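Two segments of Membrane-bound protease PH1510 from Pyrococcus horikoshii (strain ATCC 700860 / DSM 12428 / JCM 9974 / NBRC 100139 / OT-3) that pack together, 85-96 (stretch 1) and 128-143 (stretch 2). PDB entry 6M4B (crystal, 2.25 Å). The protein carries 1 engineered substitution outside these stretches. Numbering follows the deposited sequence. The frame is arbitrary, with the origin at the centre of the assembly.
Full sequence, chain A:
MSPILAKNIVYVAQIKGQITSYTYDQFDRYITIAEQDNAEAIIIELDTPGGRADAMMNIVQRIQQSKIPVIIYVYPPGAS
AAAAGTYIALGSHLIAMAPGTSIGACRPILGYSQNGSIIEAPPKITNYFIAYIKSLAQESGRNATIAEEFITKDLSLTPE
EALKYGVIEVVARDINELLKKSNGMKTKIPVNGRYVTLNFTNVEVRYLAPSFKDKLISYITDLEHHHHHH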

# COMPACT_ATOMS: atom_id res chain seq x y z
N GLY A 85 -3.32 -10.84 -10.14
CA GLY A 85 -2.51 -11.90 -9.56
C GLY A 85 -1.02 -11.58 -9.53
O GLY A 85 -0.31 -12.08 -8.65
N THR A 86 -0.54 -10.81 -10.53
CA THR A 86 0.85 -10.44 -10.60
C THR A 86 1.26 -9.59 -9.41
O THR A 86 2.33 -9.79 -8.85
N TYR A 87 0.36 -8.68 -8.99
CA TYR A 87 0.57 -7.78 -7.89
C TYR A 87 0.62 -8.55 -6.55
O TYR A 87 1.42 -8.24 -5.70
N ILE A 88 -0.24 -9.57 -6.40
CA ILE A 88 -0.23 -10.41 -5.20
C ILE A 88 1.13 -11.07 -5.09
O ILE A 88 1.76 -11.00 -4.05
N ALA A 89 1.62 -11.62 -6.20
CA ALA A 89 2.95 -12.17 -6.25
C ALA A 89 4.05 -11.15 -5.93
O ALA A 89 4.84 -11.39 -4.99
N LEU A 90 4.07 -10.00 -6.64
CA LEU A 90 5.07 -8.95 -6.35
C LEU A 90 5.02 -8.38 -4.95
O LEU A 90 6.04 -7.90 -4.44
N GLY A 91 3.87 -8.47 -4.30
CA GLY A 91 3.72 -8.00 -2.93
C GLY A 91 4.15 -8.96 -1.86
O GLY A 91 4.08 -8.64 -0.67
N SER A 92 4.67 -10.11 -2.25
CA SER A 92 4.87 -11.22 -1.33
C SER A 92 6.34 -11.40 -1.01
O SER A 92 7.23 -10.85 -1.67
N HIS A 93 6.58 -12.19 0.03
CA HIS A 93 7.92 -12.41 0.57
C HIS A 93 8.83 -13.19 -0.35
O HIS A 93 10.04 -13.06 -0.26
N LEU A 94 8.24 -14.06 -1.17
CA LEU A 94 8.98 -14.90 -2.08
C LEU A 94 8.02 -15.40 -3.17
O LEU A 94 6.87 -15.70 -2.87
N ILE A 95 8.49 -15.46 -4.41
CA ILE A 95 7.67 -15.94 -5.49
C ILE A 95 8.35 -17.15 -6.05
O ILE A 95 9.53 -17.09 -6.38
N ALA A 96 7.57 -18.19 -6.24
CA ALA A 96 7.99 -19.39 -6.95
C ALA A 96 7.01 -19.67 -8.09
O ALA A 96 5.79 -19.45 -7.94
N TYR A 128 -1.28 5.50 -12.21
CA TYR A 128 -1.46 5.13 -10.85
C TYR A 128 -1.04 3.65 -10.59
O TYR A 128 -0.32 3.35 -9.64
N PHE A 129 -1.49 2.77 -11.47
CA PHE A 129 -1.17 1.36 -11.41
C PHE A 129 0.27 1.08 -11.70
O PHE A 129 0.87 0.25 -11.00
N ILE A 130 0.85 1.84 -12.61
CA ILE A 130 2.28 1.77 -12.87
C ILE A 130 3.06 2.19 -11.62
O ILE A 130 3.96 1.46 -11.20
N ALA A 131 2.70 3.30 -10.99
CA ALA A 131 3.38 3.67 -9.76
C ALA A 131 3.22 2.56 -8.69
O ALA A 131 4.20 2.24 -8.01
N TYR A 132 2.04 1.96 -8.58
CA TYR A 132 1.82 0.93 -7.56
C TYR A 132 2.64 -0.37 -7.82
O TYR A 132 3.36 -0.85 -6.93
N ILE A 133 2.60 -0.87 -9.05
CA ILE A 133 3.30 -2.11 -9.40
C ILE A 133 4.82 -1.94 -9.30
O ILE A 133 5.51 -2.82 -8.78
N LYS A 134 5.32 -0.76 -9.65
CA LYS A 134 6.73 -0.46 -9.51
C LYS A 134 7.18 -0.39 -8.07
O LYS A 134 8.28 -0.82 -7.73
N SER A 135 6.32 0.12 -7.21
CA SER A 135 6.60 0.19 -5.82
C SER A 135 6.68 -1.22 -5.20
O SER A 135 7.56 -1.43 -4.39
N LEU A 136 5.79 -2.15 -5.58
CA LEU A 136 5.86 -3.51 -5.08
C LEU A 136 7.19 -4.16 -5.53
O LEU A 136 7.86 -4.77 -4.72
N ALA A 137 7.60 -3.92 -6.78
CA ALA A 137 8.88 -4.38 -7.23
C ALA A 137 10.06 -3.77 -6.47
O ALA A 137 10.93 -4.50 -6.03
N GLN A 138 10.07 -2.46 -6.29
CA GLN A 138 11.18 -1.78 -5.62
C GLN A 138 11.24 -2.18 -4.17
O GLN A 138 12.30 -2.35 -3.65
N GLU A 139 10.09 -2.28 -3.52
CA GLU A 139 10.04 -2.68 -2.13
C GLU A 139 10.64 -4.10 -1.91
O GLU A 139 11.15 -4.37 -0.84
N SER A 140 10.49 -4.98 -2.88
CA SER A 140 10.98 -6.34 -2.78
C SER A 140 12.28 -6.61 -3.54
O SER A 140 12.65 -7.77 -3.70
N GLY A 141 12.97 -5.57 -4.03
CA GLY A 141 14.23 -5.79 -4.76
C GLY A 141 14.03 -6.49 -6.10
O GLY A 141 14.95 -6.97 -6.66
N ARG A 142 12.82 -6.50 -6.64
CA ARG A 142 12.54 -7.15 -7.88
C ARG A 142 12.57 -6.14 -9.04
O ARG A 142 12.57 -4.95 -8.83
N ASN A 143 12.57 -6.63 -10.26
CA ASN A 143 12.77 -5.75 -11.43
C ASN A 143 11.55 -4.80 -11.75
O ASN A 143 10.53 -5.24 -12.20

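The strongest polar link between the stretches is made by Arg142, in the loop that follows helix 128-139. Its CA-to-CB bond points toward stretch 1, and with chi1 m and chi2 and chi3 both t the side chain runs out nearly straight, carrying the guanidinium to the turn after helix 85-90. There Arg142 NH1 donates to Ser92 O at 2.8 Å and Arg142 NH2 donates to the same Ser92 O at 3.1 Å, so one carbonyl is gripped by both terminal nitrogens. Arg142 NH1 also lies 2.9 Å from Leu90 O. Arginine suits this place because it combines several donors with a long aliphatic stem: Ser92 O and Leu90 O both lie at the edge of the guanidinium, near its plane. One face of the group is covered by Ile95, whose CD1 lies 3.5 Å from Arg142 NE; Ile95 (m, t) points toward stretch 2 from the strand. The stem packs as well, with Arg142 CD 3.9 Å from Leu90 CD2.

A water joins the two backbones nearby, donating to Leu90 O and to Leu136 O, each 2.6 Å from the water oxygen. These carbonyls are themselves only 3.6 Å apart, Leu90 O to Leu136 O, and since neither can donate, the water supplies the protons. Ser140, just past the end of helix 128-139, has chi1 p; its short hydroxyl reaches back to the last helical turn, OG lying 2.8 Å from Leu136 O.

Beyond this polar end, the helices run in roughly the same direction, at 29°, and the contact becomes apolar. Tyr87 is its knob: the CA-to-CB bond is sideways, but chi1 m brings the ring among Phe129, Tyr132, Ile133 and Leu136. Ile133 (t, t) points toward stretch 1 and covers one ring face, its CD1 4.0 Å from the ring centroid, a CH-pi contact. Leu136 (m, t) meets the ring near its plane, with Leu136 CD1 4.0 Å from Tyr87 CB. Tyr132, chi1 t, approaches rim to rim, Tyr87 CD2 to Tyr132 CD2 being 3.5 Å, while Phe129 CD1 lies 3.6 Å from Tyr87 OH. A broad, flat ring can meet all four neighbours at once.

Leu90 (m, t) continues the apolar layer from Tyr87 to the arginine stem: its CD1 is 3.7 Å from Ile133 CG1 and its CB 4.0 Å from Leu136 CB. Branched aliphatic side chains suit this buried ground, filling it without polar groups that would need partners. Gly91, where the CA atoms of Gly91 and Leu136 come within 5.4 Å, adds no side chain; a CB there would be crowded by Tyr87 O.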

# COMPACT_ATOMS: atom_id res chain seq x y z
CB THR A 86 1.09 -9.70 -11.88
OG1 THR A 86 0.79 -10.58 -12.98
CG2 THR A 86 2.50 -9.26 -12.00
CB TYR A 87 -0.57 -6.72 -7.78
CG TYR A 87 -0.70 -5.73 -8.97
CD1 TYR A 87 -1.31 -6.10 -10.16
CD2 TYR A 87 -0.28 -4.41 -8.84
CE1 TYR A 87 -1.47 -5.20 -11.20
CE2 TYR A 87 -0.47 -3.51 -9.86
CZ TYR A 87 -1.07 -3.90 -11.02
OH TYR A 87 -1.23 -3.02 -12.02
CB ILE A 88 -1.38 -11.47 -5.28
CG1 ILE A 88 -2.77 -10.79 -5.24
CG2 ILE A 88 -1.32 -12.48 -4.12
CD1 ILE A 88 -3.93 -11.68 -5.64
CB ALA A 89 3.21 -12.79 -7.60
CB LEU A 90 5.03 -7.83 -7.37
CG LEU A 90 5.35 -8.26 -8.78
CD1 LEU A 90 4.99 -7.15 -9.74
CD2 LEU A 90 6.83 -8.61 -8.89
CB SER A 92 4.29 -12.51 -1.93
OG SER A 92 5.21 -13.13 -2.82
CB HIS A 93 7.80 -13.09 1.92
CG HIS A 93 7.10 -12.26 2.93
ND1 HIS A 93 5.74 -12.27 3.09
CD2 HIS A 93 7.58 -11.36 3.84
CE1 HIS A 93 5.39 -11.42 4.05
NE2 HIS A 93 6.50 -10.85 4.51
CB LEU A 94 9.56 -16.11 -1.34
CG LEU A 94 10.77 -16.78 -2.00
CD1 LEU A 94 11.96 -15.93 -1.73
CD2 LEU A 94 11.07 -18.18 -1.46
CB ILE A 95 7.48 -14.90 -6.63
CG1 ILE A 95 6.90 -13.57 -6.10
CG2 ILE A 95 6.53 -15.46 -7.67
CD1 ILE A 95 7.14 -12.41 -7.06
CB ALA A 96 8.02 -20.56 -5.99
CB TYR A 128 -2.90 5.38 -10.45
CG TYR A 128 -3.20 4.94 -9.07
CD1 TYR A 128 -3.58 3.60 -8.82
CD2 TYR A 128 -3.11 5.79 -8.01
CE1 TYR A 128 -3.80 3.17 -7.54
CE2 TYR A 128 -3.36 5.36 -6.70
CZ TYR A 128 -3.69 4.06 -6.47
OH TYR A 128 -3.99 3.63 -5.20
CB PHE A 129 -2.12 0.51 -12.28
CG PHE A 129 -3.41 0.21 -11.59
CD1 PHE A 129 -3.41 -0.63 -10.48
CD2 PHE A 129 -4.57 0.90 -11.90
CE1 PHE A 129 -4.58 -0.85 -9.76
CE2 PHE A 129 -5.74 0.69 -11.18
CZ PHE A 129 -5.75 -0.19 -10.11
CB ILE A 130 2.71 2.64 -14.06
CG1 ILE A 130 2.15 2.05 -15.36
CG2 ILE A 130 4.21 2.74 -14.15
CD1 ILE A 130 2.29 2.95 -16.59
CB ALA A 131 2.87 5.00 -9.23
CB TYR A 132 0.37 0.63 -7.44
CG TYR A 132 0.00 -0.34 -6.39
CD1 TYR A 132 0.15 -0.02 -5.05
CD2 TYR A 132 -0.55 -1.58 -6.72
CE1 TYR A 132 -0.19 -0.91 -4.05
CE2 TYR A 132 -0.95 -2.46 -5.73
CZ TYR A 132 -0.75 -2.15 -4.42
OH TYR A 132 -1.13 -3.04 -3.46
CB ILE A 133 2.88 -2.66 -10.77
CG1 ILE A 133 3.05 -4.19 -10.78
CG2 ILE A 133 3.64 -2.00 -11.94
CD1 ILE A 133 2.58 -4.85 -12.04
CB LYS A 134 7.09 0.82 -10.24
CG LYS A 134 7.21 0.64 -11.74
CD LYS A 134 7.49 1.95 -12.46
CE LYS A 134 8.88 2.53 -12.18
NZ LYS A 134 9.70 2.61 -13.40
CB SER A 135 5.54 1.01 -5.09
OG SER A 135 4.30 0.34 -4.92
CB LEU A 136 4.66 -4.34 -5.51
CG LEU A 136 3.26 -3.81 -5.11
CD1 LEU A 136 2.23 -4.79 -5.60
CD2 LEU A 136 3.19 -3.65 -3.61
CB ALA A 137 9.05 -4.14 -8.74
CB GLN A 138 11.10 -0.25 -5.72
CG GLN A 138 10.99 0.26 -7.13
CD GLN A 138 12.30 0.66 -7.72
OE1 GLN A 138 13.38 0.27 -7.21
NE2 GLN A 138 12.24 1.45 -8.82
CB GLU A 139 8.59 -2.68 -1.63
CG GLU A 139 8.09 -1.28 -1.35
CD GLU A 139 6.57 -1.15 -1.31
OE1 GLU A 139 5.86 -2.20 -1.32
OE2 GLU A 139 6.09 0.01 -1.30
CB SER A 140 9.88 -7.27 -3.28
OG SER A 140 9.54 -7.02 -4.63
CB ARG A 142 11.17 -7.86 -7.78
CG ARG A 142 11.20 -9.06 -6.81
CD ARG A 142 9.80 -9.59 -6.57
NE ARG A 142 9.84 -10.66 -5.61
CZ ARG A 142 9.09 -10.78 -4.51
NH1 ARG A 142 8.19 -9.89 -4.14
NH2 ARG A 142 9.26 -11.86 -3.76
CB ASN A 143 13.13 -6.65 -12.62
CG ASN A 143 13.62 -5.86 -13.81
OD1 ASN A 143 13.13 -4.77 -14.05
ND2 ASN A 143 14.47 -6.48 -14.63
O HOH W 1 6.68 -6.06 -2.76